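Long-range contacts in F420-reducing hydrogenase, subunit beta (PDB 4OMF), which probably relays electrons between an iron-sulfur cluster and FAD so that the hydrogenase complex can reduce coenzyme F420 with hydrogen: residues C[46-51]-C[77-82]; C[53-58]-C[156-161]; C[101-106]-C[198-203]; C[59-64]-C[90-95]. All blocks are in the same frame, centred on the assembly; numbering follows the deposited sequence. Where two conformers were deposited one is given.

Contact 1: C[46-51]-C[77-82]; sequences VVAGPG and TFSPNV. With FAD (flavin-adenine dinucleotide), chain R.
V46 and N81 run alongside each other, pointing opposite ways, the valine's CG1 settling 3.3 Å from N81 O, the backbone carbonyl, and not against the amide. Two residues earlier in the loop, S79 comes at A48: its OG lies 3.3 Å from the methyl CB of A48. With OG anti to the backbone N (chi1 179°), the hydroxyl of S79 also reaches N81, two residues on, where OG donates to N81 OD1 over 2.9 Å, tilted 23° from the carbonyl plane. This intra-loop bond and the one from N81 ND2 to V100 O fix the rotation of the amide, whose OD1 faces A48 N at a distance too long for a bond. The amide hydrogen of A48 goes to the cofactor instead, A48 N reaching FAD O2B in 2.8 Å. Strand 44-51 of the large mixed sheet thus grips the adenosine ribose, while the loop 77-82, pinched by an inverse gamma turn centred on P80, lines the adenine. The S79 CB packs 3.7 Å from FAD N1A, and N81 ND2 sits 3.4 Å from FAD C2A. At the start of the loop, the exocyclic amine FAD N6A makes a weak bond of 2.8 Å to T77 O, an oxygen that also accepts from N137. V47 points away from the loop, packing on M60 and A71 while its CB still borders the ribose.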
# COMPACT_ATOMS: atom_id res chain seq x y z
N VAL C 46 -28.58 -4.36 -11.99
CA VAL C 46 -27.94 -3.75 -10.82
C VAL C 46 -28.73 -2.48 -10.50
O VAL C 46 -29.00 -1.67 -11.40
CB VAL C 46 -26.44 -3.42 -11.07
CG1 VAL C 46 -25.90 -2.58 -9.90
CG2 VAL C 46 -25.62 -4.71 -11.21
N VAL C 47 -29.15 -2.36 -9.23
CA VAL C 47 -29.94 -1.24 -8.75
C VAL C 47 -29.46 -0.76 -7.38
O VAL C 47 -28.71 -1.46 -6.71
CB VAL C 47 -31.43 -1.60 -8.63
CG1 VAL C 47 -32.04 -1.86 -10.02
CG2 VAL C 47 -31.61 -2.79 -7.71
N ALA C 48 -29.91 0.42 -6.97
CA ALA C 48 -29.59 0.95 -5.65
C ALA C 48 -30.58 0.45 -4.61
O ALA C 48 -31.62 1.07 -4.41
CB ALA C 48 -29.56 2.48 -5.67
N GLY C 49 -30.26 -0.66 -3.95
CA GLY C 49 -31.18 -1.29 -3.01
C GLY C 49 -30.96 -0.80 -1.59
O GLY C 49 -30.06 0.00 -1.34
N PRO C 50 -31.79 -1.28 -0.65
CA PRO C 50 -31.70 -0.84 0.75
C PRO C 50 -30.34 -1.19 1.32
O PRO C 50 -29.76 -2.21 0.93
CB PRO C 50 -32.81 -1.63 1.45
CG PRO C 50 -33.75 -2.06 0.34
CD PRO C 50 -32.86 -2.27 -0.86
N GLY C 51 -29.82 -0.36 2.23
CA GLY C 51 -28.52 -0.58 2.84
C GLY C 51 -28.63 -0.76 4.35
O GLY C 51 -29.65 -1.23 4.84
N THR C 77 -27.88 10.28 -2.37
CA THR C 77 -26.52 10.08 -1.90
C THR C 77 -25.89 8.95 -2.71
O THR C 77 -26.49 8.43 -3.68
CB THR C 77 -26.46 9.79 -0.37
OG1 THR C 77 -25.09 9.78 0.08
CG2 THR C 77 -27.10 8.46 -0.03
N PHE C 78 -24.66 8.59 -2.38
CA PHE C 78 -23.91 7.68 -3.23
C PHE C 78 -24.45 6.26 -3.23
O PHE C 78 -24.74 5.69 -2.18
CB PHE C 78 -22.43 7.64 -2.80
CG PHE C 78 -21.81 8.99 -2.65
CD1 PHE C 78 -21.15 9.33 -1.48
CD2 PHE C 78 -21.86 9.92 -3.67
CE1 PHE C 78 -20.56 10.58 -1.33
CE2 PHE C 78 -21.29 11.17 -3.53
CZ PHE C 78 -20.63 11.50 -2.34
N SER C 79 -24.55 5.68 -4.43
CA SER C 79 -24.75 4.25 -4.60
C SER C 79 -23.91 3.90 -5.81
O SER C 79 -24.34 4.12 -6.94
CB SER C 79 -26.21 3.89 -4.82
OG SER C 79 -26.37 2.48 -5.01
N PRO C 80 -22.68 3.41 -5.59
CA PRO C 80 -21.77 3.24 -6.73
C PRO C 80 -22.15 2.01 -7.54
O PRO C 80 -21.47 0.98 -7.45
CB PRO C 80 -20.40 3.06 -6.07
CG PRO C 80 -20.59 3.45 -4.62
CD PRO C 80 -22.02 3.13 -4.31
N ASN C 81 -23.23 2.13 -8.32
CA ASN C 81 -23.84 0.98 -8.99
C ASN C 81 -22.90 0.23 -9.91
O ASN C 81 -23.05 -0.97 -10.07
CB ASN C 81 -25.07 1.43 -9.80
CG ASN C 81 -26.27 1.70 -8.93
OD1 ASN C 81 -26.21 1.55 -7.71
ND2 ASN C 81 -27.37 2.11 -9.55
N VAL C 82 -21.94 0.94 -10.51
CA VAL C 82 -21.03 0.28 -11.44
C VAL C 82 -20.25 -0.82 -10.74
O VAL C 82 -19.89 -1.81 -11.39
CB VAL C 82 -20.05 1.29 -12.09
CG1 VAL C 82 -19.19 0.62 -13.18
CG2 VAL C 82 -20.82 2.45 -12.67
PA FAD R . -38.19 4.34 -9.84
O1A FAD R . -38.51 5.14 -8.60
O2A FAD R . -39.11 3.30 -10.41
O5B FAD R . -36.78 3.64 -9.59
C5B FAD R . -35.71 4.51 -9.22
C4B FAD R . -34.40 3.81 -9.59
O4B FAD R . -33.31 4.68 -9.30
C3B FAD R . -34.23 2.55 -8.76
O3B FAD R . -33.88 1.42 -9.58
C2B FAD R . -33.07 2.89 -7.84
O2B FAD R . -32.26 1.74 -7.59
C1B FAD R . -32.30 3.95 -8.61
N9A FAD R . -31.58 4.84 -7.68
C8A FAD R . -32.12 5.49 -6.63
N7A FAD R . -31.19 6.23 -5.99
C5A FAD R . -30.01 6.03 -6.65
C6A FAD R . -28.62 6.49 -6.49
N6A FAD R . -28.26 7.32 -5.47
N1A FAD R . -27.72 6.06 -7.39
C2A FAD R . -28.04 5.21 -8.39
N3A FAD R . -29.29 4.73 -8.60
C4A FAD R . -30.29 5.11 -7.76
N1 FAD R . -34.17 13.77 -11.77
C2 FAD R . -34.25 14.95 -12.51
O2 FAD R . -35.26 15.15 -13.21
N3 FAD R . -33.23 15.89 -12.40
C4 FAD R . -32.12 15.64 -11.62
O4 FAD R . -31.21 16.49 -11.58
C4X FAD R . -32.35 14.84 -10.43
N5 FAD R . -31.17 14.69 -9.54
C5X FAD R . -30.86 13.28 -9.26
C6 FAD R . -29.71 13.08 -8.47
C7 FAD R . -29.43 11.81 -7.95
C7M FAD R . -28.19 11.58 -7.11
C8 FAD R . -30.32 10.78 -8.23
C8M FAD R . -30.14 9.36 -7.72
C9 FAD R . -31.48 10.97 -9.01
C9A FAD R . -31.81 12.26 -9.45
N10 FAD R . -32.91 12.45 -10.32
C10 FAD R . -33.29 13.72 -10.71
C1' FAD R . -33.69 11.34 -10.91
C2' FAD R . -34.93 10.97 -10.14
O2' FAD R . -34.97 11.42 -8.87
C3' FAD R . -35.34 9.71 -10.37
O3' FAD R . -34.55 8.77 -9.80
C4' FAD R . -35.78 9.37 -11.79
O4' FAD R . -36.77 10.30 -12.28
C5' FAD R . -36.30 7.94 -11.88
O5' FAD R . -37.60 7.86 -11.32
P FAD R . -38.57 6.63 -11.64
O1P FAD R . -38.58 6.47 -13.14
O2P FAD R . -39.88 6.83 -10.94
O3P FAD R . -37.75 5.37 -11.02

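Contact 2: C[53-58]-C[156-161]; sequences EFWKPQ and ELVEKM
W55 drives its indole into segment 156-161, where the ring nitrogen NE1 donates to V158 O over 2.9 Å. The oxygen lies close to the indole plane, yet from the carbonyl's standpoint the donor stands 41° above its plane, and the N-H...O angle of 140° makes the bond bent. Around this bond the packing is close: V158 CG1 rests on one face, 3.7 Å from W55 CE2, and the methyl CE of M161 covers the same face off-centre, 3.8 Å from W55 CD2. M161 gets there with CG wedged between its backbone N and carbonyl carbon: chi1 56° brings SD obliquely beside the six-membered ring as a Met-aromatic contact, and the bend at chi3 turns CE over the face. E159 O meets the far edge of the indole, at W55 CZ2, where E159 and K160 form a classic beta bulge opposite Y171. The other half is looser, at the surface. F54 offers one ring face to the aliphatic part of E156, whose CG lies over it, 3.6 Å from F54 CE2, as a CH-pi contact, the carboxylate running on past the ring. A type II turn from E53 to K56, with W55 at positive phi, throws the two aromatics towards segment 156-161, which leads into the small antiparallel sheet. A leucine in place of W55 would probably leave V158 O without its donor and open a gap beside the M161 methyl. F54 O to Y140 OH also holds the turn; one bent polar bond in an apolar clasp suggests that the indole gives the more specific hold.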
# COMPACT_ATOMS: atom_id res chain seq x y z
N GLU C 53 -28.11 1.76 6.68
CA GLU C 53 -28.66 2.97 7.32
C GLU C 53 -29.84 3.48 6.49
O GLU C 53 -29.89 3.24 5.28
CB GLU C 53 -27.58 4.05 7.45
CG GLU C 53 -26.30 3.59 8.15
CD GLU C 53 -26.50 3.31 9.62
OE1 GLU C 53 -27.45 3.87 10.22
OE2 GLU C 53 -25.73 2.50 10.18
N PHE C 54 -30.79 4.16 7.13
CA PHE C 54 -31.92 4.74 6.40
C PHE C 54 -31.41 5.70 5.32
O PHE C 54 -30.58 6.56 5.60
CB PHE C 54 -32.86 5.49 7.36
CG PHE C 54 -33.57 4.59 8.32
CD1 PHE C 54 -34.60 3.78 7.88
CD2 PHE C 54 -33.21 4.55 9.66
CE1 PHE C 54 -35.27 2.94 8.77
CE2 PHE C 54 -33.88 3.71 10.55
CZ PHE C 54 -34.90 2.91 10.10
N TRP C 55 -31.94 5.54 4.10
CA TRP C 55 -31.61 6.39 2.94
C TRP C 55 -30.13 6.34 2.57
O TRP C 55 -29.59 7.29 2.00
CB TRP C 55 -32.05 7.84 3.19
CG TRP C 55 -33.51 7.88 3.38
CD1 TRP C 55 -34.19 7.95 4.57
CD2 TRP C 55 -34.50 7.72 2.37
NE1 TRP C 55 -35.54 7.90 4.35
CE2 TRP C 55 -35.76 7.75 3.00
CE3 TRP C 55 -34.44 7.58 0.98
CZ2 TRP C 55 -36.96 7.64 2.29
CZ3 TRP C 55 -35.64 7.47 0.27
CH2 TRP C 55 -36.88 7.49 0.94
N LYS C 56 -29.48 5.23 2.90
CA LYS C 56 -28.08 5.03 2.53
C LYS C 56 -28.02 3.72 1.74
O LYS C 56 -27.74 2.66 2.31
CB LYS C 56 -27.19 4.97 3.78
CG LYS C 56 -25.71 5.24 3.51
CD LYS C 56 -24.98 5.42 4.84
CE LYS C 56 -23.55 5.89 4.63
NZ LYS C 56 -22.66 4.77 4.19
N PRO C 57 -28.28 3.79 0.43
CA PRO C 57 -28.50 2.56 -0.34
C PRO C 57 -27.21 1.79 -0.59
O PRO C 57 -26.11 2.31 -0.40
CB PRO C 57 -29.10 3.06 -1.65
CG PRO C 57 -28.52 4.46 -1.80
CD PRO C 57 -28.44 5.01 -0.38
N GLN C 58 -27.35 0.54 -1.02
CA GLN C 58 -26.22 -0.25 -1.47
C GLN C 58 -26.56 -0.88 -2.82
O GLN C 58 -27.67 -1.41 -3.01
CB GLN C 58 -25.86 -1.33 -0.44
CG GLN C 58 -25.25 -0.76 0.85
CD GLN C 58 -23.80 -0.29 0.68
OE1 GLN C 58 -23.09 -0.73 -0.24
NE2 GLN C 58 -23.36 0.61 1.56
N GLU C 156 -34.86 8.42 9.85
CA GLU C 156 -35.87 7.40 10.00
C GLU C 156 -37.29 7.95 9.80
O GLU C 156 -38.19 7.20 9.41
CB GLU C 156 -35.73 6.75 11.39
CG GLU C 156 -36.71 5.64 11.72
CD GLU C 156 -36.60 5.18 13.18
OE1 GLU C 156 -36.31 6.02 14.06
OE2 GLU C 156 -36.80 3.97 13.43
N LEU C 157 -37.50 9.24 10.06
CA LEU C 157 -38.81 9.87 9.86
C LEU C 157 -39.10 10.21 8.39
O LEU C 157 -40.23 10.54 8.06
CB LEU C 157 -38.94 11.14 10.70
CG LEU C 157 -39.57 10.98 12.10
CD1 LEU C 157 -38.73 10.07 12.95
CD2 LEU C 157 -39.72 12.34 12.76
N VAL C 158 -38.08 10.15 7.53
CA VAL C 158 -38.27 10.49 6.10
C VAL C 158 -38.88 9.31 5.32
O VAL C 158 -38.28 8.23 5.24
CB VAL C 158 -36.94 10.92 5.46
CG1 VAL C 158 -37.09 11.10 3.95
CG2 VAL C 158 -36.43 12.22 6.13
N GLU C 159 -40.08 9.51 4.77
CA GLU C 159 -40.72 8.49 3.94
C GLU C 159 -40.37 8.62 2.46
O GLU C 159 -40.39 7.63 1.73
CB GLU C 159 -42.25 8.54 4.11
CG GLU C 159 -42.66 8.20 5.53
CD GLU C 159 -44.16 8.03 5.71
OE1 GLU C 159 -44.93 8.45 4.82
OE2 GLU C 159 -44.56 7.49 6.76
N LYS C 160 -40.05 9.84 2.03
CA LYS C 160 -39.65 10.09 0.64
C LYS C 160 -38.83 11.40 0.60
O LYS C 160 -39.12 12.31 1.36
CB LYS C 160 -40.87 10.21 -0.29
CG LYS C 160 -40.52 10.33 -1.78
CD LYS C 160 -41.78 10.46 -2.66
CE LYS C 160 -41.41 10.35 -4.15
NZ LYS C 160 -42.55 10.65 -5.06
N MET C 161 -37.84 11.48 -0.27
CA MET C 161 -37.18 12.76 -0.52
C MET C 161 -37.31 13.09 -2.01
O MET C 161 -37.50 12.20 -2.84
CB MET C 161 -35.70 12.73 -0.08
CG MET C 161 -34.86 11.62 -0.71
SD MET C 161 -33.16 11.60 -0.04
CE MET C 161 -33.45 11.35 1.71

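Contact 3: C[101-106]-C[198-203]; sequences AIPCQT and YVAELA. With SF4 (iron/sulfur cluster), chain N; FAD (flavin-adenine dinucleotide), chain R.
P103 presents the CG corner of its ring to the backbone of A200: CG comes within 3.5 Å of A200 N and also meets the A200 methyl. Farther along helix 103-114, T106, in the conformer described, points CG2 at the turn from A200 to A203, 3.7 Å from L202 C. Its OG1 folds back to I102 O, which also accepts T106 N, so two donors of one residue hold the N-cap carbonyl. This fastening lies next to the iron-sulfur cluster. C104 SG binds SF4 FE1 at 2.4 Å, with SG placed between the backbone N and the carbonyl carbon (chi1 56°); P103 CD lies 3.5 Å from SF4 S3, and the pocket also includes C134, C192 and C195. I102 bridges towards the flavin, CD1 lying near the cluster and CG2 being 4.0 Å from the methyl FAD C8M. At the other end of the segment 198-203, Y198 reaches the flavin from its pyrimidine side. FAD N3 donates to Y198 OH over 3.0 Å, nearly straight at 162°, while FAD O4 sits at the phenol's edge. A phenylalanine at Y198 would probably leave FAD N3 without this acceptor and the flavin's pyrimidine end less firmly placed. Y198 itself is wedged against L254 and L257 of helix 251-275 and against M135. One contact therefore ties a cluster ligand's helix to a flavin-holding loop. With FAD C6 only 5.8 Å from SF4 FE4, such fixed placement is consistent with direct electron transfer between the two cofactors.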
# COMPACT_ATOMS: atom_id res chain seq x y z
N ALA C 101 -28.29 4.04 -13.92
CA ALA C 101 -27.07 4.82 -13.69
C ALA C 101 -27.33 6.31 -13.85
O ALA C 101 -28.01 6.72 -14.76
CB ALA C 101 -25.97 4.37 -14.66
N ILE C 102 -26.77 7.12 -12.95
CA ILE C 102 -26.70 8.56 -13.15
C ILE C 102 -25.62 8.84 -14.23
O ILE C 102 -24.90 7.92 -14.62
CB ILE C 102 -26.41 9.29 -11.82
CG1 ILE C 102 -25.15 8.72 -11.14
CG2 ILE C 102 -27.63 9.17 -10.89
CD1 ILE C 102 -24.74 9.50 -9.86
N PRO C 103 -25.54 10.07 -14.76
CA PRO C 103 -24.65 10.26 -15.92
C PRO C 103 -23.18 9.86 -15.70
O PRO C 103 -22.61 9.22 -16.59
CB PRO C 103 -24.78 11.76 -16.21
CG PRO C 103 -26.24 12.06 -15.83
CD PRO C 103 -26.44 11.22 -14.56
N CYS C 104 -22.57 10.18 -14.56
CA CYS C 104 -21.15 9.85 -14.40
C CYS C 104 -20.94 8.33 -14.34
O CYS C 104 -19.93 7.82 -14.80
CB CYS C 104 -20.56 10.51 -13.15
SG CYS C 104 -21.45 10.11 -11.63
N GLN C 105 -21.90 7.60 -13.77
CA GLN C 105 -21.82 6.14 -13.79
C GLN C 105 -21.97 5.62 -15.20
O GLN C 105 -21.27 4.68 -15.59
CB GLN C 105 -22.86 5.52 -12.87
CG GLN C 105 -22.51 5.71 -11.38
CD GLN C 105 -23.66 5.37 -10.47
OE1 GLN C 105 -24.73 4.92 -10.92
NE2 GLN C 105 -23.48 5.61 -9.18
N THR C 106 -22.88 6.21 -15.97
CA THR C 106 -23.04 5.84 -17.36
C THR C 106 -21.70 6.01 -18.10
O THR C 106 -21.36 5.22 -18.95
CB THR C 106 -24.17 6.67 -18.01
OG1 THR C 106 -25.39 6.43 -17.30
CG2 THR C 106 -24.37 6.30 -19.46
N TYR C 198 -26.33 16.41 -17.98
CA TYR C 198 -27.52 16.48 -17.15
C TYR C 198 -28.48 15.32 -17.40
O TYR C 198 -28.97 14.70 -16.47
CB TYR C 198 -28.26 17.81 -17.37
CG TYR C 198 -29.50 17.95 -16.50
CD1 TYR C 198 -29.42 17.81 -15.13
CD2 TYR C 198 -30.73 18.22 -17.06
CE1 TYR C 198 -30.54 17.94 -14.33
CE2 TYR C 198 -31.86 18.36 -16.26
CZ TYR C 198 -31.74 18.22 -14.90
OH TYR C 198 -32.84 18.35 -14.08
N VAL C 199 -28.75 15.04 -18.67
CA VAL C 199 -29.80 14.09 -18.99
C VAL C 199 -29.27 12.71 -19.36
O VAL C 199 -29.94 11.97 -20.09
CB VAL C 199 -30.70 14.62 -20.14
CG1 VAL C 199 -31.62 15.74 -19.64
CG2 VAL C 199 -29.87 15.09 -21.33
N ALA C 200 -28.11 12.35 -18.83
CA ALA C 200 -27.52 11.02 -19.08
C ALA C 200 -27.46 10.75 -20.59
O ALA C 200 -28.13 9.85 -21.09
CB ALA C 200 -28.33 9.92 -18.37
N GLU C 201 -26.67 11.55 -21.29
CA GLU C 201 -26.63 11.55 -22.74
C GLU C 201 -26.16 10.25 -23.37
O GLU C 201 -26.41 10.04 -24.55
CB GLU C 201 -25.74 12.70 -23.22
CG GLU C 201 -26.28 14.07 -22.82
CD GLU C 201 -25.33 15.22 -23.14
OE1 GLU C 201 -24.54 15.08 -24.10
OE2 GLU C 201 -25.38 16.25 -22.43
N LEU C 202 -25.47 9.39 -22.62
CA LEU C 202 -24.91 8.19 -23.22
C LEU C 202 -25.71 6.92 -22.88
O LEU C 202 -25.31 5.82 -23.24
CB LEU C 202 -23.44 8.02 -22.80
CG LEU C 202 -22.54 9.19 -23.25
CD1 LEU C 202 -21.09 9.05 -22.76
CD2 LEU C 202 -22.58 9.34 -24.75
N ALA C 203 -26.84 7.08 -22.18
CA ALA C 203 -27.64 5.93 -21.79
C ALA C 203 -28.45 5.40 -22.97
O ALA C 203 -28.63 6.10 -23.96
CB ALA C 203 -28.58 6.29 -20.63
FE1 SF4 N . -22.29 12.30 -11.18
FE2 SF4 N . -22.49 14.53 -12.59
FE3 SF4 N . -22.21 14.70 -9.94
FE4 SF4 N . -24.54 13.76 -10.93
S1 SF4 N . -23.70 15.91 -11.21
S2 SF4 N . -23.30 12.81 -9.21
S3 SF4 N . -23.86 12.72 -12.82
S4 SF4 N . -20.64 13.90 -11.40
PA FAD R . -38.19 4.34 -9.84
O1A FAD R . -38.51 5.14 -8.60
O2A FAD R . -39.11 3.30 -10.41
O5B FAD R . -36.78 3.64 -9.59
C5B FAD R . -35.71 4.51 -9.22
C4B FAD R . -34.40 3.81 -9.59
O4B FAD R . -33.31 4.68 -9.30
C3B FAD R . -34.23 2.55 -8.76
O3B FAD R . -33.88 1.42 -9.58
C2B FAD R . -33.07 2.89 -7.84
O2B FAD R . -32.26 1.74 -7.59
C1B FAD R . -32.30 3.95 -8.61
N9A FAD R . -31.58 4.84 -7.68
C8A FAD R . -32.12 5.49 -6.63
N7A FAD R . -31.19 6.23 -5.99
C5A FAD R . -30.01 6.03 -6.65
C6A FAD R . -28.62 6.49 -6.49
N6A FAD R . -28.26 7.32 -5.47
N1A FAD R . -27.72 6.06 -7.39
C2A FAD R . -28.04 5.21 -8.39
N3A FAD R . -29.29 4.73 -8.60
C4A FAD R . -30.29 5.11 -7.76
N1 FAD R . -34.17 13.77 -11.77
C2 FAD R . -34.25 14.95 -12.51
O2 FAD R . -35.26 15.15 -13.21
N3 FAD R . -33.23 15.89 -12.40
C4 FAD R . -32.12 15.64 -11.62
O4 FAD R . -31.21 16.49 -11.58
C4X FAD R . -32.35 14.84 -10.43
N5 FAD R . -31.17 14.69 -9.54
C5X FAD R . -30.86 13.28 -9.26
C6 FAD R . -29.71 13.08 -8.47
C7 FAD R . -29.43 11.81 -7.95
C7M FAD R . -28.19 11.58 -7.11
C8 FAD R . -30.32 10.78 -8.23
C8M FAD R . -30.14 9.36 -7.72
C9 FAD R . -31.48 10.97 -9.01
C9A FAD R . -31.81 12.26 -9.45
N10 FAD R . -32.91 12.45 -10.32
C10 FAD R . -33.29 13.72 -10.71
C1' FAD R . -33.69 11.34 -10.91
C2' FAD R . -34.93 10.97 -10.14
O2' FAD R . -34.97 11.42 -8.87
C3' FAD R . -35.34 9.71 -10.37
O3' FAD R . -34.55 8.77 -9.80
C4' FAD R . -35.78 9.37 -11.79
O4' FAD R . -36.77 10.30 -12.28
C5' FAD R . -36.30 7.94 -11.88
O5' FAD R . -37.60 7.86 -11.32
P FAD R . -38.57 6.63 -11.64
O1P FAD R . -38.58 6.47 -13.14
O2P FAD R . -39.88 6.83 -10.94
O3P FAD R . -37.75 5.37 -11.02

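Contact 4: C[59-64]-C[90-95]; sequences PMVAMS and RQYGIE
V61 sits on the Y92 ring like a peg on a plate: its CB lies 3.9 Å from the ring centroid and 11° off the normal, a CH-pi contact over the middle of one face. The two methyls straddle this point. CG2 hangs over the Y92 CD2-CE2 side, 3.9 Å from Y92 CE2, while CG1, anti to the backbone N (chi1 180°), drops into the hollow between the phenol and I94. There it meets I94 CD1 tip to tip, 3.6 Å away. M63 comes in at one edge. Its sulfur approaches the ring near the ring plane, with SD 3.8 Å from Y92 CD1, a Met-aromatic contact, and slides past I94 so that SD is 4.1 Å from I94 CD1. The bumps V61 and M63 come from alternate positions on and just beyond strand 56-62, outermost in the large mixed sheet within this chain; A62 between them points the other way, onto helix 65-70. The receiving surface is a loop after helix 85-89, where a type I turn from R90 to G93, with G93 at positive phi, and I94 directly after it put Y92 and I94 towards the strand. At the far end of the phenol a water links the two segments, accepting from V61 N at 2.8 Å and bonded to Y92 OH at the same distance, so a backbone N-H is satisfied beside the apolar packing. Another protein chain lies against the contact: R90 and E95 make salt bridges with that chain, and M63 from the strand side and I94 from the loop each pack on an apolar side chain of it.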
# COMPACT_ATOMS: atom_id res chain seq x y z
N PRO C 59 -25.62 -0.83 -3.77
CA PRO C 59 -25.84 -1.51 -5.05
C PRO C 59 -26.08 -2.98 -4.82
O PRO C 59 -25.46 -3.59 -3.94
CB PRO C 59 -24.53 -1.29 -5.81
CG PRO C 59 -23.91 -0.08 -5.14
CD PRO C 59 -24.30 -0.17 -3.70
N MET C 60 -26.98 -3.55 -5.61
CA MET C 60 -27.31 -4.96 -5.46
C MET C 60 -27.82 -5.50 -6.80
O MET C 60 -28.29 -4.73 -7.65
CB MET C 60 -28.36 -5.16 -4.36
CG MET C 60 -29.72 -4.53 -4.66
SD MET C 60 -30.82 -5.62 -5.60
CE MET C 60 -30.90 -7.05 -4.53
N VAL C 61 -27.73 -6.81 -6.99
CA VAL C 61 -28.16 -7.42 -8.26
C VAL C 61 -29.58 -7.96 -8.08
O VAL C 61 -29.79 -8.89 -7.33
CB VAL C 61 -27.22 -8.58 -8.69
CG1 VAL C 61 -27.68 -9.21 -9.99
CG2 VAL C 61 -25.78 -8.10 -8.78
N ALA C 62 -30.55 -7.34 -8.74
CA ALA C 62 -31.94 -7.76 -8.60
C ALA C 62 -32.25 -8.77 -9.68
O ALA C 62 -31.94 -8.53 -10.84
CB ALA C 62 -32.90 -6.55 -8.70
N MET C 63 -32.88 -9.88 -9.31
CA MET C 63 -33.21 -10.92 -10.27
C MET C 63 -34.70 -11.28 -10.23
O MET C 63 -35.12 -12.30 -10.79
CB MET C 63 -32.33 -12.15 -10.03
CG MET C 63 -30.89 -11.85 -10.38
SD MET C 63 -29.74 -13.23 -10.34
CE MET C 63 -30.37 -14.38 -11.58
N SER C 64 -35.49 -10.44 -9.56
CA SER C 64 -36.95 -10.57 -9.55
C SER C 64 -37.61 -9.19 -9.55
O SER C 64 -36.97 -8.18 -9.23
CB SER C 64 -37.41 -11.37 -8.32
OG SER C 64 -37.21 -10.61 -7.13
N ARG C 90 -20.44 -12.80 -13.12
CA ARG C 90 -19.67 -13.94 -12.64
C ARG C 90 -20.57 -14.86 -11.83
O ARG C 90 -21.32 -15.64 -12.42
CB ARG C 90 -18.44 -13.48 -11.86
CG ARG C 90 -17.52 -12.57 -12.72
CD ARG C 90 -16.83 -13.31 -13.86
NE ARG C 90 -15.65 -12.56 -14.28
CZ ARG C 90 -15.55 -11.89 -15.43
NH1 ARG C 90 -16.54 -11.90 -16.31
NH2 ARG C 90 -14.43 -11.24 -15.69
N GLN C 91 -20.53 -14.79 -10.50
CA GLN C 91 -21.27 -15.78 -9.71
C GLN C 91 -22.78 -15.71 -9.90
O GLN C 91 -23.46 -16.71 -9.70
CB GLN C 91 -20.94 -15.66 -8.21
CG GLN C 91 -19.54 -16.18 -7.85
CD GLN C 91 -18.43 -15.16 -8.07
OE1 GLN C 91 -18.67 -14.02 -8.47
NE2 GLN C 91 -17.20 -15.58 -7.81
N TYR C 92 -23.33 -14.55 -10.26
CA TYR C 92 -24.79 -14.51 -10.47
C TYR C 92 -25.19 -15.18 -11.80
O TYR C 92 -26.37 -15.52 -12.00
CB TYR C 92 -25.34 -13.09 -10.42
CG TYR C 92 -25.41 -12.52 -9.02
CD1 TYR C 92 -26.59 -12.60 -8.28
CD2 TYR C 92 -24.31 -11.90 -8.44
CE1 TYR C 92 -26.67 -12.08 -6.99
CE2 TYR C 92 -24.39 -11.37 -7.15
CZ TYR C 92 -25.57 -11.47 -6.44
OH TYR C 92 -25.63 -10.94 -5.17
N GLY C 93 -24.22 -15.35 -12.69
CA GLY C 93 -24.42 -16.14 -13.91
C GLY C 93 -25.11 -15.40 -15.06
O GLY C 93 -25.49 -16.01 -16.07
N ILE C 94 -25.28 -14.08 -14.92
CA ILE C 94 -26.08 -13.30 -15.85
C ILE C 94 -25.33 -13.01 -17.16
O ILE C 94 -24.17 -12.60 -17.13
CB ILE C 94 -26.52 -11.97 -15.20
CG1 ILE C 94 -27.49 -12.24 -14.04
CG2 ILE C 94 -27.10 -10.97 -16.23
CD1 ILE C 94 -27.54 -11.05 -13.03
N GLU C 95 -25.98 -13.26 -18.29
CA GLU C 95 -25.37 -12.97 -19.59
C GLU C 95 -26.09 -11.84 -20.32
O GLU C 95 -25.61 -11.36 -21.36
CB GLU C 95 -25.33 -14.22 -20.47
CG GLU C 95 -24.24 -15.18 -19.95
CD GLU C 95 -24.16 -16.49 -20.73
OE1 GLU C 95 -25.15 -16.87 -21.41
OE2 GLU C 95 -23.10 -17.15 -20.63
O HOH W 1 -26.62 -8.36 -4.91

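Contacts 1 and 3 are fully buried and both touch FAD, the first at its adenine and ribose, the second at its flavin and at the iron-sulfur cluster; Q105, donating to S79 O, joins them directly. Contacts 2 and 4 are only partly buried and involve neither cofactor. They share strand 56-62, using its two ends, and that strand is hydrogen-bonded to the 46-51 strand of contact 1, through Q58 with G49 and M60 with V47. Polar groups in the two inner contacts bind cofactors, whereas the two outer ones rest on aromatic rings and methionines, contact 2 tying in the small sheet and contact 4 a loop at a subunit interface.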